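Local coordinates for protein Uly1 (Catenovulum maritimum, PDB 7DRQ) that probably cleaves the algal polysaccharide ulvan as a calcium-binding lyase of polysaccharide lyase family 24, built on a beta-propeller, at residues Gly50-Val55 against Lys446-Ile451; Val60-Tyr65 against Tyr457-Glu462; Thr110-Ile115 against Pro204-Ser209; His6-Thr11 against Leu474-Leu479. All blocks are in the same frame, centred on the assembly; numbering follows the deposited sequence.

How the interactions relate
The four contacts lie where the last and first blades of the propeller meet and in the blades that follow. Interactions 1 and 2 join the same two blades, their centres about 6 Å apart; Lys54 O and Phe61 N, at 2.8 Å, link them on one side. Interaction 4 lies within the last blade, its centre about 9 Å from that of interaction 2. Interaction 3 joins the next two blades, its centre about 10 Å from that of interaction 1. Lys54 NZ reaches Val113 O and Asp51 OD2 reaches Phe206 N between these two. Interactions 3 and 4 do not touch, their nearest atoms about 11 Å apart. All four lie away from the calcium sites.

Interaction 1: Gly50-Val55 against Lys446-Ile451; sequences GDAIKV and KGIVHI
Ile448 is the first residue of 446-451 to touch 50-55. Its CG1 sits between the backbone N and the carbonyl carbon (chi1 62°), and CD1, at the end of that branch, makes the closest contacts. Ile448 CD1 lies 3.5 Å from Gly50 O and 3.7 Å from Ala52 CB. Ile53 CG2 also packs on it, and the Ile53 and Ile448 side chains pass alongside, pointing opposite ways. No hydrogen bond joins the two segments directly. The strands belong to different sheets of a beta-propeller: 53-56 is an edge strand of the first blade and 444-452 an edge strand of the last, and their directions differ by 21°. His450 follows, with its CB against Ile53 CG2. Ile53 O and Lys54 CA lie over one face of the His450 ring, both toward its rim, Lys54 CA in a CH-pi contact 4.2 Å from the centroid. The Lys54 side chain crosses that of His450 at about a right angle and ends in a salt bridge, NZ to Asp51 OD2, at 2.8 Å. Val55 CG2 meets His450 CD2 at 3.7 Å. A water bridges the strands: it lies 2.6 Å from His450 NE2 and accepts from Val55 N at 3.0 Å.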
# COMPACT_ATOMS: atom_id res chain seq x y z
N GLY A 50 -2.05 -3.09 -3.96
CA GLY A 50 -1.84 -3.07 -2.52
C GLY A 50 -0.55 -3.78 -2.14
O GLY A 50 0.33 -4.04 -2.97
N ASP A 51 -0.45 -4.11 -0.85
CA ASP A 51 0.74 -4.74 -0.29
C ASP A 51 0.69 -6.25 -0.53
O ASP A 51 0.63 -7.08 0.39
CB ASP A 51 0.85 -4.41 1.20
CG ASP A 51 2.18 -4.76 1.78
OD1 ASP A 51 3.19 -4.74 1.02
OD2 ASP A 51 2.23 -5.09 2.98
N ALA A 52 0.70 -6.61 -1.81
CA ALA A 52 0.24 -7.91 -2.25
C ALA A 52 1.35 -8.89 -2.57
O ALA A 52 1.06 -10.00 -3.03
CB ALA A 52 -0.67 -7.76 -3.48
N ILE A 53 2.61 -8.54 -2.37
CA ILE A 53 3.69 -9.47 -2.67
C ILE A 53 4.80 -9.33 -1.64
O ILE A 53 5.22 -8.22 -1.31
CB ILE A 53 4.23 -9.27 -4.10
CG1 ILE A 53 5.52 -10.07 -4.31
CG2 ILE A 53 4.43 -7.79 -4.44
CD1 ILE A 53 5.83 -10.30 -5.78
N LYS A 54 5.27 -10.47 -1.12
CA LYS A 54 6.39 -10.49 -0.18
C LYS A 54 7.30 -11.66 -0.53
O LYS A 54 6.85 -12.66 -1.11
CB LYS A 54 5.94 -10.64 1.28
CG LYS A 54 5.16 -9.45 1.82
CD LYS A 54 6.04 -8.21 1.85
CE LYS A 54 5.16 -6.96 1.91
NZ LYS A 54 4.30 -6.97 3.16
N VAL A 55 8.57 -11.53 -0.16
CA VAL A 55 9.55 -12.59 -0.34
C VAL A 55 10.14 -12.94 1.02
O VAL A 55 10.57 -12.06 1.76
CB VAL A 55 10.66 -12.18 -1.33
CG1 VAL A 55 11.62 -13.35 -1.56
CG2 VAL A 55 10.04 -11.78 -2.66
N LYS A 446 -0.31 -3.08 -15.68
CA LYS A 446 -0.16 -2.62 -14.30
C LYS A 446 0.86 -3.52 -13.63
O LYS A 446 0.92 -4.71 -13.91
CB LYS A 446 -1.50 -2.68 -13.56
CG LYS A 446 -1.50 -2.11 -12.14
CD LYS A 446 -2.83 -2.41 -11.45
CE LYS A 446 -3.05 -1.51 -10.23
NZ LYS A 446 -2.02 -1.72 -9.17
N GLY A 447 1.65 -2.96 -12.72
CA GLY A 447 2.55 -3.80 -11.94
C GLY A 447 2.76 -3.21 -10.57
O GLY A 447 2.65 -2.00 -10.38
N ILE A 448 3.04 -4.09 -9.60
CA ILE A 448 3.52 -3.63 -8.30
C ILE A 448 4.89 -4.23 -8.04
O ILE A 448 5.20 -5.36 -8.43
CB ILE A 448 2.56 -3.96 -7.13
CG1 ILE A 448 2.36 -5.45 -6.97
CG2 ILE A 448 1.23 -3.21 -7.29
CD1 ILE A 448 1.43 -5.80 -5.79
N VAL A 449 5.72 -3.44 -7.37
CA VAL A 449 7.15 -3.70 -7.20
C VAL A 449 7.42 -4.13 -5.76
O VAL A 449 6.89 -3.52 -4.82
CB VAL A 449 7.95 -2.44 -7.54
CG1 VAL A 449 9.40 -2.57 -7.09
CG2 VAL A 449 7.84 -2.13 -9.03
N HIS A 450 8.26 -5.15 -5.59
CA HIS A 450 8.83 -5.51 -4.29
C HIS A 450 10.32 -5.74 -4.48
O HIS A 450 10.71 -6.60 -5.28
CB HIS A 450 8.15 -6.75 -3.71
CG HIS A 450 8.68 -7.16 -2.37
ND1 HIS A 450 8.36 -6.48 -1.22
CD2 HIS A 450 9.50 -8.17 -2.00
CE1 HIS A 450 8.97 -7.05 -0.19
NE2 HIS A 450 9.66 -8.08 -0.63
N ILE A 451 11.15 -4.98 -3.77
CA ILE A 451 12.60 -5.14 -3.81
C ILE A 451 13.01 -6.01 -2.63
O ILE A 451 12.63 -5.74 -1.49
CB ILE A 451 13.31 -3.78 -3.76
CG1 ILE A 451 12.77 -2.83 -4.84
CG2 ILE A 451 14.83 -3.97 -3.87
CD1 ILE A 451 12.91 -3.38 -6.24
O HOH W 1 9.85 -9.49 1.58

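Interaction 2: Val60-Tyr65 against Tyr457-Glu462; sequences VFMTWY and YYYLLE
Tyr459 reaches across to Met62, Thr63 and Trp64, and Tyr457 meets Val60. The contact is a face-to-face packing of two propeller blades: strand 59-65 belongs to the first blade and strand 455-462 to the last. The strands run roughly the same way, with axes 10.1 Å apart, so side chains make nearly all of the contact. All the touching residues are buried. The Tyr459 CG is anti to the backbone N (chi1 -173°), and the ring extends toward 60-65. Met62, a selenomethionine in this crystal, lies over one face of that ring. Its CB is 3.7 Å from Tyr459 CE2, and its CG makes a CH-pi contact on the CE2 and CD2 side. Chi2 of Met62 is extended (169°) and carries SE over the middle of the ring, 4.1 Å from the Tyr459 centroid. This is a Met-aromatic contact. Val60 CG2 packs against Tyr457 CE2 at 3.8 Å. Thr63 and Trp64 have polar partners of their own, Thr63 OG1 with Ile111 O and Trp64 NE1 with Thr77 OG1. The side chains of Trp64 and Tyr459 cross at about a right angle, with Trp64 CD1 3.5 Å from Tyr459 OH. That hydroxyl donates to Thr63 O at 2.7 Å, from 54° out of the carbonyl plane, while Thr63 O itself lies at the edge of the Tyr459 ring.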
# COMPACT_ATOMS: atom_id res chain seq x y z
N VAL A 60 7.94 -16.71 -2.64
CA VAL A 60 7.28 -15.46 -3.01
C VAL A 60 5.80 -15.62 -2.72
O VAL A 60 5.14 -16.48 -3.33
CB VAL A 60 7.50 -15.11 -4.50
CG1 VAL A 60 6.94 -13.73 -4.79
CG2 VAL A 60 8.98 -15.17 -4.83
N PHE A 61 5.27 -14.80 -1.82
CA PHE A 61 3.86 -14.83 -1.46
C PHE A 61 3.13 -13.72 -2.20
O PHE A 61 3.57 -12.56 -2.17
CB PHE A 61 3.69 -14.67 0.05
CG PHE A 61 4.22 -15.83 0.85
CD1 PHE A 61 5.56 -15.90 1.20
CD2 PHE A 61 3.38 -16.86 1.23
CE1 PHE A 61 6.05 -16.96 1.93
CE2 PHE A 61 3.86 -17.93 1.97
CZ PHE A 61 5.19 -17.99 2.31
N MSE A 62 2.05 -14.07 -2.89
CA MSE A 62 1.28 -13.10 -3.67
C MSE A 62 -0.21 -13.27 -3.43
O MSE A 62 -0.73 -14.39 -3.46
CB MSE A 62 1.59 -13.25 -5.15
CG MSE A 62 3.03 -12.94 -5.49
SE MSE A 62 3.40 -13.49 -7.34
CE MSE A 62 3.84 -15.36 -7.07
N THR A 63 -0.91 -12.16 -3.19
CA THR A 63 -2.34 -12.18 -2.98
C THR A 63 -3.07 -11.63 -4.20
O THR A 63 -2.50 -10.89 -5.00
CB THR A 63 -2.74 -11.35 -1.75
OG1 THR A 63 -2.47 -9.97 -2.00
CG2 THR A 63 -1.97 -11.81 -0.50
N TRP A 64 -4.34 -12.00 -4.31
CA TRP A 64 -5.20 -11.56 -5.40
C TRP A 64 -6.62 -12.02 -5.09
O TRP A 64 -6.81 -13.02 -4.39
CB TRP A 64 -4.73 -12.10 -6.76
CG TRP A 64 -4.43 -13.60 -6.81
CD1 TRP A 64 -3.37 -14.25 -6.23
CD2 TRP A 64 -5.18 -14.60 -7.51
NE1 TRP A 64 -3.42 -15.59 -6.52
CE2 TRP A 64 -4.52 -15.84 -7.29
CE3 TRP A 64 -6.34 -14.59 -8.28
CZ2 TRP A 64 -4.99 -17.03 -7.82
CZ3 TRP A 64 -6.80 -15.78 -8.81
CH2 TRP A 64 -6.13 -16.98 -8.58
N TYR A 65 -7.59 -11.28 -5.60
CA TYR A 65 -8.96 -11.78 -5.71
C TYR A 65 -9.12 -12.53 -7.02
O TYR A 65 -8.56 -12.12 -8.04
CB TYR A 65 -9.96 -10.62 -5.68
CG TYR A 65 -10.06 -9.90 -4.37
CD1 TYR A 65 -10.81 -10.43 -3.31
CD2 TYR A 65 -9.43 -8.67 -4.18
CE1 TYR A 65 -10.91 -9.76 -2.11
CE2 TYR A 65 -9.52 -8.00 -2.98
CZ TYR A 65 -10.27 -8.54 -1.96
OH TYR A 65 -10.35 -7.85 -0.78
N TYR A 457 11.10 -7.97 -7.72
CA TYR A 457 9.98 -8.89 -7.90
C TYR A 457 8.84 -8.06 -8.44
O TYR A 457 8.28 -7.22 -7.73
CB TYR A 457 9.62 -9.58 -6.58
CG TYR A 457 10.73 -10.50 -6.11
CD1 TYR A 457 11.88 -9.98 -5.50
CD2 TYR A 457 10.66 -11.87 -6.32
CE1 TYR A 457 12.91 -10.81 -5.09
CE2 TYR A 457 11.70 -12.72 -5.93
CZ TYR A 457 12.81 -12.18 -5.31
OH TYR A 457 13.84 -13.01 -4.91
N TYR A 458 8.53 -8.25 -9.73
CA TYR A 458 7.54 -7.42 -10.42
C TYR A 458 6.29 -8.27 -10.63
O TYR A 458 6.32 -9.25 -11.37
CB TYR A 458 8.10 -6.92 -11.75
CG TYR A 458 7.58 -5.57 -12.19
CD1 TYR A 458 6.58 -4.91 -11.49
CD2 TYR A 458 8.09 -4.96 -13.34
CE1 TYR A 458 6.12 -3.67 -11.90
CE2 TYR A 458 7.64 -3.73 -13.76
CZ TYR A 458 6.66 -3.09 -13.05
OH TYR A 458 6.23 -1.86 -13.50
N TYR A 459 5.21 -7.86 -9.99
CA TYR A 459 3.94 -8.59 -9.98
C TYR A 459 3.04 -7.85 -10.96
O TYR A 459 2.67 -6.70 -10.71
CB TYR A 459 3.41 -8.62 -8.55
CG TYR A 459 2.18 -9.46 -8.26
CD1 TYR A 459 1.63 -10.32 -9.20
CD2 TYR A 459 1.57 -9.37 -7.01
CE1 TYR A 459 0.49 -11.08 -8.90
CE2 TYR A 459 0.45 -10.11 -6.71
CZ TYR A 459 -0.10 -10.96 -7.64
OH TYR A 459 -1.22 -11.67 -7.28
N LEU A 460 2.69 -8.49 -12.06
CA LEU A 460 2.25 -7.78 -13.26
C LEU A 460 0.91 -8.29 -13.78
O LEU A 460 0.67 -9.50 -13.78
CB LEU A 460 3.30 -7.94 -14.36
CG LEU A 460 4.64 -7.24 -14.10
CD1 LEU A 460 5.76 -7.94 -14.86
CD2 LEU A 460 4.56 -5.76 -14.49
N LEU A 461 0.07 -7.37 -14.24
CA LEU A 461 -1.17 -7.69 -14.95
C LEU A 461 -0.91 -7.62 -16.45
O LEU A 461 -0.48 -6.58 -16.96
CB LEU A 461 -2.28 -6.72 -14.56
CG LEU A 461 -3.60 -6.79 -15.34
CD1 LEU A 461 -4.33 -8.07 -15.05
CD2 LEU A 461 -4.49 -5.60 -14.97
N GLU A 462 -1.18 -8.71 -17.17
CA GLU A 462 -0.93 -8.71 -18.61
C GLU A 462 -1.97 -7.87 -19.33
O GLU A 462 -3.16 -7.91 -19.02
CB GLU A 462 -0.92 -10.14 -19.16
CG GLU A 462 -0.62 -10.22 -20.68
CD GLU A 462 -0.31 -11.65 -21.13
OE1 GLU A 462 -1.03 -12.59 -20.72
OE2 GLU A 462 0.67 -11.85 -21.90

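Interaction 3: Thr110-Ile115 against Pro204-Ser209; sequences TIAVAI and PTFFTS
From Ala112 beside Pro204 to Ala114 beside Phe206, strands 111-115 and 204-208 run the same way at 18° to each other, their axes 6.7 Å apart, with no direct hydrogen bond between the segments. Ala112 CB lies 3.4 Å from Pro204 O and also packs on Pro204 CB and CG. Ala114 CB sits over one face of the Phe206 ring, toward its rim, in a tight CH-pi contact. Phe206 CG is anti to its carbonyl carbon (chi1 -61°), which sets it 3.3 Å from Ala114 CB. Further round the ring, Phe206 CE2 meets Ala112 CB at 3.8 Å and CD2 meets Val113 O. Each strand is an edge strand of its own antiparallel sheet, and the two sheets follow each other in the beta-propeller. Leu125 and Leu216, one from each sheet, also touch Phe206. An alanine in place of Phe206 would probably leave a gap beside Ala114 CB and Ala112 CB where the ring had packed. At the start of the strands a water links the segments. It lies 2.6 Å from Thr110 OG1 and donates to Pro204 O at 2.8 Å.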
# COMPACT_ATOMS: atom_id res chain seq x y z
N THR A 110 -7.71 -3.92 -0.77
CA THR A 110 -6.66 -4.85 -1.18
C THR A 110 -6.46 -5.96 -0.13
O THR A 110 -6.99 -5.91 0.98
CB THR A 110 -5.36 -4.10 -1.41
OG1 THR A 110 -5.03 -3.37 -0.20
CG2 THR A 110 -5.51 -3.14 -2.55
N ILE A 111 -5.68 -6.96 -0.52
CA ILE A 111 -5.25 -8.04 0.36
C ILE A 111 -3.77 -7.87 0.63
O ILE A 111 -2.94 -8.11 -0.26
CB ILE A 111 -5.52 -9.42 -0.25
CG1 ILE A 111 -6.95 -9.53 -0.79
CG2 ILE A 111 -5.19 -10.51 0.78
CD1 ILE A 111 -7.05 -10.55 -1.96
N ALA A 112 -3.42 -7.49 1.85
CA ALA A 112 -2.02 -7.35 2.25
C ALA A 112 -1.54 -8.66 2.87
O ALA A 112 -2.30 -9.34 3.56
CB ALA A 112 -1.84 -6.21 3.25
N VAL A 113 -0.28 -9.00 2.61
CA VAL A 113 0.31 -10.23 3.13
C VAL A 113 1.64 -9.90 3.79
O VAL A 113 2.38 -9.02 3.34
CB VAL A 113 0.48 -11.31 2.03
CG1 VAL A 113 1.41 -10.80 0.90
CG2 VAL A 113 0.99 -12.62 2.62
N ALA A 114 1.95 -10.62 4.87
CA ALA A 114 3.27 -10.56 5.48
C ALA A 114 3.63 -11.92 6.07
O ALA A 114 2.75 -12.69 6.48
CB ALA A 114 3.36 -9.50 6.58
N ILE A 115 4.93 -12.19 6.13
CA ILE A 115 5.50 -13.32 6.86
C ILE A 115 6.28 -12.77 8.05
O ILE A 115 7.03 -11.81 7.91
CB ILE A 115 6.42 -14.15 5.95
CG1 ILE A 115 5.74 -14.50 4.62
CG2 ILE A 115 6.90 -15.41 6.68
CD1 ILE A 115 4.50 -15.33 4.78
N PRO A 204 -3.94 -1.56 4.60
CA PRO A 204 -2.97 -2.37 5.36
C PRO A 204 -1.65 -2.48 4.60
O PRO A 204 -1.63 -2.85 3.42
CB PRO A 204 -3.66 -3.73 5.47
CG PRO A 204 -4.54 -3.80 4.23
CD PRO A 204 -5.01 -2.38 3.99
N THR A 205 -0.55 -2.11 5.27
CA THR A 205 0.78 -2.19 4.69
C THR A 205 1.75 -2.66 5.77
O THR A 205 1.96 -1.95 6.75
CB THR A 205 1.23 -0.83 4.13
OG1 THR A 205 0.31 -0.40 3.13
CG2 THR A 205 2.63 -0.96 3.49
N PHE A 206 2.32 -3.85 5.58
CA PHE A 206 3.30 -4.40 6.49
C PHE A 206 4.71 -3.95 6.10
O PHE A 206 5.00 -3.66 4.94
CB PHE A 206 3.27 -5.93 6.48
CG PHE A 206 1.96 -6.55 6.90
CD1 PHE A 206 1.68 -6.79 8.24
CD2 PHE A 206 1.05 -6.99 5.94
CE1 PHE A 206 0.50 -7.41 8.62
CE2 PHE A 206 -0.13 -7.60 6.31
CZ PHE A 206 -0.41 -7.82 7.66
N PHE A 207 5.60 -3.95 7.09
CA PHE A 207 7.03 -3.80 6.82
C PHE A 207 7.80 -4.58 7.87
O PHE A 207 7.29 -4.89 8.95
CB PHE A 207 7.46 -2.32 6.80
CG PHE A 207 7.03 -1.52 8.00
CD1 PHE A 207 5.77 -0.93 8.04
CD2 PHE A 207 7.89 -1.32 9.08
CE1 PHE A 207 5.37 -0.17 9.13
CE2 PHE A 207 7.51 -0.55 10.17
CZ PHE A 207 6.25 0.02 10.21
N THR A 208 9.05 -4.91 7.53
CA THR A 208 9.90 -5.73 8.39
C THR A 208 11.24 -5.04 8.62
O THR A 208 11.73 -4.30 7.76
CB THR A 208 10.16 -7.12 7.78
OG1 THR A 208 10.68 -6.99 6.45
CG2 THR A 208 8.87 -7.91 7.70
N SER A 209 11.84 -5.32 9.77
CA SER A 209 13.13 -4.75 10.10
C SER A 209 14.26 -5.72 9.74
O SER A 209 14.04 -6.87 9.36
CB SER A 209 13.19 -4.41 11.58
OG SER A 209 13.33 -5.61 12.34
O HOH W 2 -2.65 -3.60 0.91

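Interaction 4: His6-Thr11 against Leu474-Leu479; sequences HEIKVT and LQIINL
His6, Glu7 and Ile8 pair with Ile476, Gln475 and Leu474 in an antiparallel ladder. This is the closure of the beta-propeller: the N-terminal strand 3-15 adds itself as the outermost strand of the last blade, beside the C-terminal strand 469-478. Two hydrogen-bonded pairs flank one non-hydrogen-bonded pair. In the first, Ile476 N donates to His6 O at 3.0 Å and His6 N returns a longer bond to Ile476 O, at 3.3 Å. In the second, Ile8 N and Leu474 O, and Leu474 N and Ile8 O, are each 2.8 Å apart. Between them Glu7 CA and Gln475 CA make CA-H...O contacts, with Leu474 O and His6 O respectively. Further on, Val10 and Thr11 both face Thr472, a classic beta bulge.

The polar side-chain contact is between Glu7 and Gln475. The two chains run out straight past CG, next to each other and pointing the same way. Gln475 NE2 donates to Glu7 OE1 at 2.9 Å, from 71° out of the carboxylate plane, and the amide and carboxylate planes are 89° apart. An alanine in place of Glu7 would probably leave Gln475 NE2 without this acceptor and its amide freer to turn.

The other face carries apolar contacts. The His6 CB packs on Ile476 CD1. Tyr79 of the first blade touches Ile8, Leu474 and Ile476. Ile8 CD1 lies 4.0 Å from Ile476 CD1 and 3.9 Å from Leu474 CD2, and Val10 CG2 reaches Leu474 CB at 4.2 Å.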
# COMPACT_ATOMS: atom_id res chain seq x y z
N HIS A 6 13.63 -14.78 -14.16
CA HIS A 6 12.51 -15.70 -14.14
C HIS A 6 11.24 -14.97 -14.54
O HIS A 6 11.06 -13.79 -14.23
CB HIS A 6 12.33 -16.33 -12.75
CG HIS A 6 13.52 -17.12 -12.29
ND1 HIS A 6 14.44 -16.63 -11.40
CD2 HIS A 6 13.94 -18.36 -12.62
CE1 HIS A 6 15.38 -17.53 -11.19
NE2 HIS A 6 15.10 -18.60 -11.93
N GLU A 7 10.35 -15.68 -15.24
CA GLU A 7 9.04 -15.16 -15.60
C GLU A 7 8.03 -16.28 -15.38
O GLU A 7 8.15 -17.35 -15.99
CB GLU A 7 9.02 -14.67 -17.04
CG GLU A 7 7.70 -14.09 -17.46
CD GLU A 7 7.85 -13.08 -18.57
OE1 GLU A 7 6.99 -12.20 -18.67
OE2 GLU A 7 8.83 -13.19 -19.36
N ILE A 8 7.06 -16.05 -14.49
CA ILE A 8 6.20 -17.10 -13.94
C ILE A 8 4.75 -16.66 -14.06
O ILE A 8 4.39 -15.59 -13.57
CB ILE A 8 6.55 -17.38 -12.46
CG1 ILE A 8 8.02 -17.75 -12.31
CG2 ILE A 8 5.65 -18.47 -11.89
CD1 ILE A 8 8.78 -16.76 -11.45
N LYS A 9 3.92 -17.49 -14.67
CA LYS A 9 2.50 -17.16 -14.69
C LYS A 9 1.90 -17.47 -13.32
O LYS A 9 2.16 -18.52 -12.73
CB LYS A 9 1.76 -17.93 -15.79
CG LYS A 9 0.27 -17.65 -15.81
CD LYS A 9 -0.35 -18.05 -17.15
CE LYS A 9 -0.79 -19.50 -17.16
NZ LYS A 9 -1.45 -19.87 -18.47
N VAL A 10 1.14 -16.52 -12.79
CA VAL A 10 0.49 -16.75 -11.51
C VAL A 10 -0.90 -17.31 -11.69
O VAL A 10 -1.25 -18.33 -11.09
CB VAL A 10 0.48 -15.44 -10.70
CG1 VAL A 10 -0.24 -15.67 -9.35
CG2 VAL A 10 1.91 -14.96 -10.48
N THR A 11 -1.72 -16.65 -12.51
CA THR A 11 -3.08 -17.13 -12.74
C THR A 11 -3.60 -16.52 -14.03
O THR A 11 -3.10 -15.50 -14.50
CB THR A 11 -4.01 -16.79 -11.56
OG1 THR A 11 -5.31 -17.34 -11.79
CG2 THR A 11 -4.14 -15.28 -11.40
N LEU A 474 4.60 -13.06 -12.49
CA LEU A 474 5.68 -12.62 -11.63
C LEU A 474 6.97 -12.60 -12.43
O LEU A 474 7.33 -13.61 -13.05
CB LEU A 474 5.85 -13.54 -10.42
CG LEU A 474 7.16 -13.38 -9.64
CD1 LEU A 474 7.24 -12.00 -8.99
CD2 LEU A 474 7.32 -14.49 -8.58
N GLN A 475 7.68 -11.48 -12.41
CA GLN A 475 9.02 -11.41 -12.97
C GLN A 475 10.04 -11.21 -11.85
O GLN A 475 9.79 -10.45 -10.90
CB GLN A 475 9.16 -10.30 -14.01
CG GLN A 475 8.42 -10.59 -15.31
CD GLN A 475 8.76 -9.61 -16.41
OE1 GLN A 475 9.48 -8.63 -16.19
NE2 GLN A 475 8.24 -9.86 -17.61
N ILE A 476 11.17 -11.91 -11.95
CA ILE A 476 12.26 -11.77 -10.99
C ILE A 476 13.45 -11.22 -11.77
O ILE A 476 13.97 -11.88 -12.68
CB ILE A 476 12.58 -13.08 -10.28
CG1 ILE A 476 11.32 -13.64 -9.61
CG2 ILE A 476 13.66 -12.87 -9.21
CD1 ILE A 476 11.51 -15.03 -9.01
N ILE A 477 13.85 -10.00 -11.43
CA ILE A 477 14.85 -9.26 -12.18
C ILE A 477 16.00 -8.96 -11.23
O ILE A 477 15.80 -8.38 -10.16
CB ILE A 477 14.27 -7.97 -12.78
CG1 ILE A 477 13.22 -8.30 -13.87
CG2 ILE A 477 15.37 -7.11 -13.36
CD1 ILE A 477 12.31 -7.10 -14.23
N ASN A 478 17.20 -9.40 -11.61
CA ASN A 478 18.39 -9.19 -10.79
C ASN A 478 18.88 -7.76 -10.98
O ASN A 478 19.20 -7.35 -12.10
CB ASN A 478 19.47 -10.19 -11.18
CG ASN A 478 20.55 -10.31 -10.15
OD1 ASN A 478 21.03 -9.30 -9.62
ND2 ASN A 478 20.95 -11.54 -9.84
N LEU A 479 18.95 -7.00 -9.89
CA LEU A 479 19.41 -5.62 -10.00
C LEU A 479 20.92 -5.50 -10.08
O LEU A 479 21.43 -4.38 -10.21
CB LEU A 479 18.87 -4.79 -8.83
CG LEU A 479 17.35 -4.70 -8.84
CD1 LEU A 479 16.81 -4.00 -7.59
CD2 LEU A 479 16.89 -3.98 -10.08